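Local coordinates for protein beta-Ala-His dipeptidase (Homo sapiens, PDB 3DLJ) that hydrolyses carnosine, anserine and other Xaa-His dipeptides as a secreted, zinc-dependent metallopeptidase of the M20 family, at residues Y226-V231 / R346-F351; H248-D253 / S381-V386; P271-E276 / S362-Q367. One frame throughout, in Å; residues are numbered along the deposited sequence.

Contact 1 (Y226-V231 / R346-F351)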
loop_
_atom_site.group_PDB
_atom_site.type_symbol
_atom_site.label_atom_id
_atom_site.label_comp_id
_atom_site.label_asym_id
_atom_site.label_seq_id
_atom_site.Cartn_x
_atom_site.Cartn_y
_atom_site.Cartn_z
ATOM N N TYR A 226 -7.975 2.113 -12.369
ATOM C CA TYR A 226 -8.009 3.539 -12.195
ATOM C C TYR A 226 -8.414 4.220 -13.512
ATOM O O TYR A 226 -7.789 4.000 -14.549
ATOM C CB TYR A 226 -6.635 4.032 -11.704
ATOM C CG TYR A 226 -6.742 5.311 -10.881
ATOM C CD1 TYR A 226 -6.795 5.270 -9.485
ATOM C CD2 TYR A 226 -6.837 6.562 -11.520
ATOM C CE1 TYR A 226 -6.909 6.442 -8.735
ATOM C CE2 TYR A 226 -6.951 7.729 -10.791
ATOM C CZ TYR A 226 -6.990 7.665 -9.407
ATOM O OH TYR A 226 -7.081 8.846 -8.736
ATOM N N PHE A 227 -9.473 5.027 -13.457
ATOM C CA PHE A 227 -9.993 5.720 -14.629
ATOM C C PHE A 227 -9.788 7.229 -14.533
ATOM O O PHE A 227 -9.875 7.820 -13.463
ATOM C CB PHE A 227 -11.480 5.390 -14.860
ATOM C CG PHE A 227 -11.726 3.957 -15.269
ATOM C CD1 PHE A 227 -11.886 2.961 -14.309
ATOM C CD2 PHE A 227 -11.787 3.607 -16.608
ATOM C CE1 PHE A 227 -12.086 1.645 -14.679
ATOM C CE2 PHE A 227 -11.998 2.278 -16.986
ATOM C CZ PHE A 227 -12.142 1.299 -16.014
ATOM N N MET A 228 -9.455 7.824 -15.663
ATOM C CA MET A 228 -9.419 9.250 -15.820
ATOM C C MET A 228 -10.433 9.581 -16.885
ATOM O O MET A 228 -10.443 8.955 -17.937
ATOM C CB MET A 228 -8.023 9.676 -16.257
ATOM C CG MET A 228 -6.963 9.371 -15.176
ATOM S SD MET A 228 -5.447 10.260 -15.573
ATOM C CE MET A 228 -4.474 9.776 -14.172
ATOM N N VAL A 229 -11.299 10.555 -16.614
ATOM C CA VAL A 229 -12.313 10.971 -17.570
ATOM C C VAL A 229 -12.128 12.447 -17.875
ATOM O O VAL A 229 -12.507 13.300 -17.073
ATOM C CB VAL A 229 -13.757 10.743 -17.030
ATOM C CG1 VAL A 229 -14.838 11.109 -18.093
ATOM C CG2 VAL A 229 -13.947 9.323 -16.536
ATOM N N GLU A 230 -11.561 12.739 -19.044
ATOM C CA GLU A 230 -11.357 14.103 -19.493
ATOM C C GLU A 230 -12.552 14.630 -20.292
ATOM O O GLU A 230 -13.016 13.995 -21.238
ATOM C CB GLU A 230 -10.056 14.211 -20.291
ATOM C CG GLU A 230 -9.624 15.652 -20.609
ATOM C CD GLU A 230 -8.489 15.721 -21.653
ATOM O OE1 GLU A 230 -8.702 15.347 -22.815
ATOM O OE2 GLU A 230 -7.379 16.159 -21.306
ATOM N N VAL A 231 -13.077 15.777 -19.871
ATOM C CA VAL A 231 -14.029 16.511 -20.685
ATOM C C VAL A 231 -13.407 17.865 -21.059
ATOM O O VAL A 231 -13.017 18.641 -20.193
ATOM C CB VAL A 231 -15.437 16.687 -20.004
ATOM C CG1 VAL A 231 -16.411 17.285 -20.993
ATOM C CG2 VAL A 231 -15.990 15.366 -19.482
ATOM N N ARG A 346 -11.150 22.570 -19.236
ATOM C CA ARG A 346 -10.751 21.183 -19.386
ATOM C C ARG A 346 -10.587 20.584 -18.010
ATOM O O ARG A 346 -9.782 21.061 -17.195
ATOM C CB ARG A 346 -9.399 21.112 -20.129
ATOM C CG ARG A 346 -9.154 19.821 -20.872
ATOM C CD ARG A 346 -7.765 19.862 -21.548
ATOM N NE ARG A 346 -6.783 19.223 -20.683
ATOM C CZ ARG A 346 -5.909 18.311 -21.094
ATOM N NH1 ARG A 346 -5.060 17.758 -20.217
ATOM N NH2 ARG A 346 -5.883 17.961 -22.384
ATOM N N VAL A 347 -11.329 19.516 -17.765
ATOM C CA VAL A 347 -11.356 18.878 -16.456
ATOM C C VAL A 347 -11.205 17.361 -16.597
ATOM O O VAL A 347 -11.602 16.781 -17.624
ATOM C CB VAL A 347 -12.684 19.216 -15.720
ATOM C CG1 VAL A 347 -12.703 20.668 -15.310
ATOM C CG2 VAL A 347 -13.886 18.914 -16.634
ATOM N N ILE A 348 -10.615 16.731 -15.581
ATOM C CA ILE A 348 -10.391 15.285 -15.566
ATOM C C ILE A 348 -10.921 14.700 -14.252
ATOM O O ILE A 348 -10.404 15.000 -13.169
ATOM C CB ILE A 348 -8.857 14.896 -15.729
ATOM C CG1 ILE A 348 -8.173 15.717 -16.835
ATOM C CG2 ILE A 348 -8.684 13.385 -16.060
ATOM C CD1 ILE A 348 -6.727 15.336 -17.077
ATOM N N GLY A 349 -11.949 13.868 -14.355
ATOM C CA GLY A 349 -12.467 13.152 -13.208
ATOM C C GLY A 349 -11.601 11.932 -12.944
ATOM O O GLY A 349 -11.103 11.307 -13.877
ATOM N N LYS A 350 -11.437 11.578 -11.668
ATOM C CA LYS A 350 -10.661 10.393 -11.269
ATOM C C LYS A 350 -11.479 9.485 -10.381
ATOM O O LYS A 350 -12.105 9.928 -9.404
ATOM C CB LYS A 350 -9.389 10.797 -10.522
ATOM C CG LYS A 350 -8.638 11.994 -11.104
ATOM C CD LYS A 350 -7.596 11.629 -12.131
ATOM C CE LYS A 350 -7.020 12.912 -12.731
ATOM N NZ LYS A 350 -5.736 13.316 -12.075
ATOM N N PHE A 351 -11.468 8.203 -10.714
ATOM C CA PHE A 351 -12.162 7.211 -9.926
ATOM C C PHE A 351 -11.571 5.836 -10.219
ATOM O O PHE A 351 -10.892 5.648 -11.217
ATOM C CB PHE A 351 -13.689 7.238 -10.199
ATOM C CG PHE A 351 -14.095 6.685 -11.564
ATOM C CD1 PHE A 351 -14.414 5.337 -11.715
ATOM C CD2 PHE A 351 -14.152 7.511 -12.675
ATOM C CE1 PHE A 351 -14.808 4.819 -12.942
ATOM C CE2 PHE A 351 -14.542 7.001 -13.924
ATOM C CZ PHE A 351 -14.877 5.655 -14.053
#
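Phe227 lays its CB over one face of the Phe351 ring: the atom lies 3.7 Å from the centroid of the Phe351 ring, a CH-pi contact displaced toward the CZ and CE2 rim. The two rings are almost parallel (13° between planes) but slid apart, with little overlap. At the edge of the Phe351 ring and in its plane comes Val229, whose CG2 is 3.5 Å from Phe351 CE2. Phe351 CG sits between its backbone N and carbonyl carbon (chi1 72°), and its ring reaches both Phe227 and Val229; the latter is paired with Gly349, which has no side chain to offer.

The other face carries Tyr226, Met228, Glu230, Ile348 and Lys350. Lys350 bends at chi2 (-90°), placing CD 3.8 Å from Met228 CG, while its CB lies 3.5 Å from Tyr226 OH; its NZ forms a salt bridge with Glu331. Glu230 and Arg346 form a further salt bridge, although the position of the carboxylate oxygen is doubtful.

Beneath these side chains the strands run antiparallel, with paired backbone bonds at Phe227-Phe351, Val229-Gly349 and Val231-Val347; Phe227 N to Phe351 O, at 2.7 Å, is nearly linear. Val368 and Leu372 of helix 361-377 and Leu257 of helix 250-258 cover the face bearing Phe227, Val229 and Phe351. The chemistry is therefore divided by the sheet: buried aromatic and aliphatic groups bind it to the helices, whereas the opposite, partly exposed face mixes apolar chains with charged ones, Lys350 finding its partner in Glu331.

Contact 2 (H248-D253 / S381-V386)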
loop_
_atom_site.group_PDB
_atom_site.type_symbol
_atom_site.label_atom_id
_atom_site.label_comp_id
_atom_site.label_asym_id
_atom_site.label_seq_id
_atom_site.Cartn_x
_atom_site.Cartn_y
_atom_site.Cartn_z
ATOM N N HIS A 248 -21.918 24.503 -23.163
ATOM C CA HIS A 248 -21.901 23.167 -22.604
ATOM C C HIS A 248 -20.662 23.152 -21.727
ATOM O O HIS A 248 -19.527 23.092 -22.226
ATOM C CB HIS A 248 -21.716 22.112 -23.686
ATOM C CG HIS A 248 -22.901 21.932 -24.581
ATOM N ND1 HIS A 248 -22.906 22.352 -25.897
ATOM C CD2 HIS A 248 -24.095 21.327 -24.373
ATOM C CE1 HIS A 248 -24.068 22.046 -26.449
ATOM N NE2 HIS A 248 -24.806 21.419 -25.548
ATOM N N GLU A 249 -20.864 23.245 -20.421
ATOM C CA GLU A 249 -19.742 23.385 -19.503
ATOM C C GLU A 249 -19.109 22.033 -19.171
ATOM O O GLU A 249 -19.809 21.122 -18.711
ATOM C CB GLU A 249 -20.188 24.109 -18.238
ATOM C CG GLU A 249 -20.763 25.481 -18.504
ATOM C CD GLU A 249 -21.006 26.276 -17.219
ATOM O OE1 GLU A 249 -21.586 27.377 -17.303
ATOM O OE2 GLU A 249 -20.605 25.811 -16.120
ATOM N N PRO A 250 -17.787 21.896 -19.424
ATOM C CA PRO A 250 -17.051 20.684 -19.062
ATOM C C PRO A 250 -17.400 20.147 -17.663
ATOM O O PRO A 250 -17.613 18.944 -17.532
ATOM C CB PRO A 250 -15.575 21.144 -19.149
ATOM C CG PRO A 250 -15.616 22.106 -20.296
ATOM C CD PRO A 250 -16.893 22.884 -20.067
ATOM N N MET A 251 -17.468 21.022 -16.646
ATOM C CA MET A 251 -17.840 20.587 -15.277
ATOM C C MET A 251 -19.244 19.974 -15.190
ATOM O O MET A 251 -19.455 19.008 -14.447
ATOM C CB MET A 251 -17.727 21.714 -14.266
ATOM C CG MET A 251 -16.339 21.947 -13.741
ATOM S SD MET A 251 -15.631 20.585 -12.794
ATOM C CE MET A 251 -16.444 20.744 -11.187
ATOM N N ALA A 252 -20.202 20.533 -15.929
ATOM C CA ALA A 252 -21.560 19.999 -15.917
ATOM C C ALA A 252 -21.595 18.567 -16.514
ATOM O O ALA A 252 -22.246 17.703 -15.962
ATOM C CB ALA A 252 -22.532 20.952 -16.663
ATOM N N ASP A 253 -20.889 18.348 -17.631
ATOM C CA ASP A 253 -20.724 17.038 -18.255
ATOM C C ASP A 253 -20.002 16.041 -17.313
ATOM O O ASP A 253 -20.468 14.929 -17.104
ATOM C CB ASP A 253 -19.950 17.166 -19.587
ATOM C CG ASP A 253 -20.751 17.846 -20.710
ATOM O OD1 ASP A 253 -21.998 17.899 -20.626
ATOM O OD2 ASP A 253 -20.115 18.330 -21.700
ATOM N N SER A 381 -23.655 17.036 -26.201
ATOM C CA SER A 381 -22.723 18.084 -25.803
ATOM C C SER A 381 -21.722 18.324 -26.928
ATOM O O SER A 381 -21.454 17.422 -27.697
ATOM C CB SER A 381 -22.003 17.680 -24.525
ATOM O OG SER A 381 -20.918 18.544 -24.228
ATOM N N SER A 382 -21.172 19.536 -27.000
ATOM C CA SER A 382 -20.169 19.893 -27.991
ATOM C C SER A 382 -18.779 19.514 -27.507
ATOM O O SER A 382 -17.813 19.569 -28.264
ATOM C CB SER A 382 -20.224 21.400 -28.263
ATOM O OG SER A 382 -19.931 22.167 -27.089
ATOM N N ASN A 383 -18.676 19.151 -26.225
ATOM C CA ASN A 383 -17.390 18.774 -25.629
ATOM C C ASN A 383 -16.881 17.432 -26.125
ATOM O O ASN A 383 -17.625 16.608 -26.635
ATOM C CB ASN A 383 -17.492 18.795 -24.091
ATOM C CG ASN A 383 -17.745 20.177 -23.558
ATOM O OD1 ASN A 383 -17.276 21.160 -24.135
ATOM N ND2 ASN A 383 -18.488 20.276 -22.458
ATOM N N LYS A 384 -15.590 17.241 -25.975
ATOM C CA LYS A 384 -14.940 15.979 -26.276
ATOM C C LYS A 384 -14.732 15.221 -24.965
ATOM O O LYS A 384 -14.388 15.803 -23.953
ATOM C CB LYS A 384 -13.619 16.249 -27.013
ATOM C CG LYS A 384 -12.579 15.142 -26.937
ATOM N N MET A 385 -15.003 13.925 -24.968
ATOM C CA MET A 385 -14.680 13.128 -23.805
ATOM C C MET A 385 -13.642 12.072 -24.127
ATOM O O MET A 385 -13.755 11.354 -25.108
ATOM C CB MET A 385 -15.912 12.484 -23.198
ATOM C CG MET A 385 -15.564 11.599 -22.001
ATOM S SD MET A 385 -16.919 10.518 -21.581
ATOM C CE MET A 385 -16.935 9.405 -22.978
ATOM N N VAL A 386 -12.630 11.981 -23.277
ATOM C CA VAL A 386 -11.689 10.877 -23.337
ATOM C C VAL A 386 -11.658 10.091 -22.008
ATOM O O VAL A 386 -11.314 10.639 -20.954
ATOM C CB VAL A 386 -10.267 11.361 -23.690
ATOM C CG1 VAL A 386 -9.320 10.161 -23.866
ATOM C CG2 VAL A 386 -10.299 12.219 -24.949
#
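Asp253 presents OD2 to two donors that approach from opposite faces of its carboxylate plane. Ser381 OG gives its hydrogen on the syn side at 2.7 Å from Asp253 OD2, and Asn383 ND2 donates on the anti side at 2.6 Å from the same oxygen, its amide plane turned 74° from the carboxylate. The other carboxylate oxygen, OD1, makes a salt bridge with Arg379, which probably helps to keep Asp253 ionised and fixes its rotation.

Asn383 ND2 has a second acceptor in His248 O, 3.0 Å away, which it meets from above the carbonyl plane. One amide nitrogen thus links the backbone of His248, just before the helix, to the side chain of Asp253 in its first turn, with Pro250 CD and CG close beside it. Ser381 is doubly engaged as well: OG, anti to its backbone N (chi1 169°), also accepts from Asn383 N at 3.1 Å.

Farther out, the His248 imidazole lies flat over the turn. Ser381 CA sits above the centre of the ring, 3.9 Å from the His248 centroid, as a CH-pi contact, and His248 ND1 shares a hydrogen bond with Ser382 OG at 3.2 Å.

The bond from Asn383 N to Ser381 OG defines an ST turn leading into strand 384-397. Here it is tied to the first turn of helix 250-258, which follows Glu249 at the N-cap position, within an alpha/beta layer consistent with the M20 dimerisation domain.

Contact 3 (P271-E276 / S362-Q367)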
loop_
_atom_site.group_PDB
_atom_site.type_symbol
_atom_site.label_atom_id
_atom_site.label_comp_id
_atom_site.label_asym_id
_atom_site.label_seq_id
_atom_site.Cartn_x
_atom_site.Cartn_y
_atom_site.Cartn_z
ATOM N N PRO A 271 -23.167 -1.161 -16.303
ATOM C CA PRO A 271 -23.651 -2.504 -16.702
ATOM C C PRO A 271 -22.533 -3.528 -16.978
ATOM O O PRO A 271 -21.496 -3.182 -17.574
ATOM C CB PRO A 271 -24.490 -2.236 -17.961
ATOM C CG PRO A 271 -24.864 -0.738 -17.865
ATOM C CD PRO A 271 -23.649 -0.100 -17.219
ATOM N N GLY A 272 -22.749 -4.766 -16.521
ATOM C CA GLY A 272 -21.780 -5.844 -16.648
ATOM C C GLY A 272 -20.848 -6.047 -15.459
ATOM O O GLY A 272 -20.275 -7.102 -15.304
ATOM N N ILE A 273 -20.695 -5.044 -14.605
ATOM C CA ILE A 273 -19.693 -5.102 -13.520
ATOM C C ILE A 273 -19.795 -6.297 -12.543
ATOM O O ILE A 273 -18.782 -6.730 -11.994
ATOM C CB ILE A 273 -19.576 -3.730 -12.769
ATOM C CG1 ILE A 273 -18.660 -2.786 -13.555
ATOM C CG2 ILE A 273 -18.911 -3.896 -11.396
ATOM C CD1 ILE A 273 -17.166 -3.006 -13.299
ATOM N N TYR A 274 -20.992 -6.849 -12.346
ATOM C CA TYR A 274 -21.167 -7.957 -11.387
ATOM C C TYR A 274 -21.227 -9.329 -12.047
ATOM O O TYR A 274 -21.254 -10.345 -11.377
ATOM C CB TYR A 274 -22.396 -7.726 -10.491
ATOM C CG TYR A 274 -22.230 -6.535 -9.586
ATOM C CD1 TYR A 274 -22.793 -5.313 -9.918
ATOM C CD2 TYR A 274 -21.479 -6.627 -8.416
ATOM C CE1 TYR A 274 -22.617 -4.188 -9.105
ATOM C CE2 TYR A 274 -21.303 -5.513 -7.583
ATOM C CZ TYR A 274 -21.888 -4.294 -7.939
ATOM O OH TYR A 274 -21.712 -3.179 -7.148
ATOM N N ASP A 275 -21.222 -9.336 -13.369
ATOM C CA ASP A 275 -21.340 -10.553 -14.145
ATOM C C ASP A 275 -20.427 -11.680 -13.688
ATOM O O ASP A 275 -20.876 -12.824 -13.558
ATOM C CB ASP A 275 -21.093 -10.260 -15.619
ATOM C CG ASP A 275 -22.224 -9.492 -16.255
ATOM O OD1 ASP A 275 -23.283 -9.256 -15.607
ATOM O OD2 ASP A 275 -22.035 -9.139 -17.432
ATOM N N GLU A 276 -19.165 -11.345 -13.441
ATOM C CA GLU A 276 -18.132 -12.335 -13.191
ATOM C C GLU A 276 -17.633 -12.435 -11.744
ATOM O O GLU A 276 -16.681 -13.181 -11.478
ATOM C CB GLU A 276 -16.959 -12.149 -14.175
ATOM C CG GLU A 276 -17.354 -12.313 -15.657
ATOM C CD GLU A 276 -16.146 -12.501 -16.568
ATOM O OE1 GLU A 276 -15.665 -13.667 -16.694
ATOM O OE2 GLU A 276 -15.675 -11.486 -17.153
ATOM N N SER A 362 -9.771 -6.258 -18.698
ATOM C CA SER A 362 -10.070 -5.770 -20.035
ATOM C C SER A 362 -11.559 -5.591 -20.233
ATOM O O SER A 362 -11.965 -4.672 -20.943
ATOM C CB SER A 362 -9.489 -6.705 -21.126
ATOM O OG SER A 362 -8.079 -6.787 -20.972
ATOM N N ALA A 363 -12.363 -6.489 -19.641
ATOM C CA ALA A 363 -13.830 -6.369 -19.699
ATOM C C ALA A 363 -14.317 -5.146 -18.917
ATOM O O ALA A 363 -15.149 -4.381 -19.408
ATOM C CB ALA A 363 -14.525 -7.654 -19.213
ATOM N N VAL A 364 -13.779 -4.962 -17.716
ATOM C CA VAL A 364 -14.081 -3.798 -16.873
ATOM C C VAL A 364 -13.745 -2.510 -17.622
ATOM O O VAL A 364 -14.563 -1.593 -17.678
ATOM C CB VAL A 364 -13.367 -3.893 -15.497
ATOM C CG1 VAL A 364 -13.496 -2.603 -14.695
ATOM C CG2 VAL A 364 -13.911 -5.089 -14.692
ATOM N N GLU A 365 -12.563 -2.451 -18.233
ATOM C CA GLU A 365 -12.190 -1.298 -19.055
ATOM C C GLU A 365 -13.234 -1.042 -20.160
ATOM O O GLU A 365 -13.718 0.098 -20.319
ATOM C CB GLU A 365 -10.781 -1.471 -19.624
ATOM C CG GLU A 365 -10.391 -0.486 -20.714
ATOM C CD GLU A 365 -8.950 -0.671 -21.201
ATOM O OE1 GLU A 365 -8.547 -1.821 -21.534
ATOM O OE2 GLU A 365 -8.219 0.346 -21.271
ATOM N N LYS A 366 -13.605 -2.092 -20.898
ATOM C CA LYS A 366 -14.631 -1.963 -21.951
ATOM C C LYS A 366 -15.971 -1.496 -21.395
ATOM O O LYS A 366 -16.585 -0.591 -21.943
ATOM C CB LYS A 366 -14.841 -3.275 -22.710
ATOM C CG LYS A 366 -14.155 -3.346 -24.047
ATOM N N GLN A 367 -16.440 -2.145 -20.333
ATOM C CA GLN A 367 -17.736 -1.800 -19.728
ATOM C C GLN A 367 -17.822 -0.363 -19.237
ATOM O O GLN A 367 -18.801 0.317 -19.507
ATOM C CB GLN A 367 -18.088 -2.768 -18.602
ATOM C CG GLN A 367 -18.356 -4.166 -19.137
ATOM C CD GLN A 367 -18.289 -5.253 -18.069
ATOM O OE1 GLN A 367 -17.623 -5.122 -17.034
ATOM N NE2 GLN A 367 -18.976 -6.338 -18.332
HETATM O O HOH W 1 -21.309 -0.846 -19.684
#
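Gln367 reaches Gly272 with an extended side chain: CG is anti to its carbonyl carbon (chi1 -67°) and CD continues the chain outward (chi2 162°), two torsions that bring CD up to Gly272. The carboxamide lies against the backbone of the turn, with Gln367 NE2 3.3 Å from Gly272 CA and Gln367 OE1 3.7 Å from Gly272 C. The aliphatic part of the same side chain runs past the preceding carbonyl, Gln367 CB and CG each lying 3.6 Å from Pro271 O.

Gly272 adopts a positive phi (94°), at which a side chain would be jammed against Pro271 O; a CB would in addition collide with Gln367 NE2. The absence of a side chain is thus needed both for the bend of the loop and for the close approach of the amide. Gly272 then opens a type I turn, closed by a bond from Asp275 N to Gly272 O of 3.1 Å.

A water molecule bridges the two backbones, donating to Pro271 O at 3.2 Å and to Gln367 O at 2.8 Å. One helical turn back, Val364 meets Ile273 through methyl groups, with Val364 CG1 3.9 Å from Ile273 CD1. Ile273 also packs on Met359, just before helix 361-377, and a backbone hydrogen bond between Glu276 and His358 ties the residue after the turn to the chain leading into that helix.

An alanine in place of Gln367 would probably open a gap over Gly272, since the amide and CG that pack on the turn would be gone while CB still met Pro271 O. The contact thus combines a glutamine amide fitted to a bare glycine, a small aliphatic pair and a water link, so that shape complementarity carries much of the attachment between loop and helix.

From the N terminus, the first segments of contacts 1, 2 and 3 follow in order: strand 226-231, the start of helix 250-258, and the loop at 271-276. Their partners return in a different order. Strand 346-351 closes contact 1, helix segment 362-367 closes contact 3, and 381-386 closes contact 2 last. Contact 3 therefore nests within contact 2, while contact 1 crosses both. Contacts 1 and 2 share a sheet, strand 216-232 also pairing with 384-397 through Glu230 N and Val386 O, 2.8 Å apart. Phe227 packs against helix 361-377 at Glu365, connecting contact 1 to contact 3, whereas contacts 2 and 3 stay about 10 Å apart at their nearest atoms.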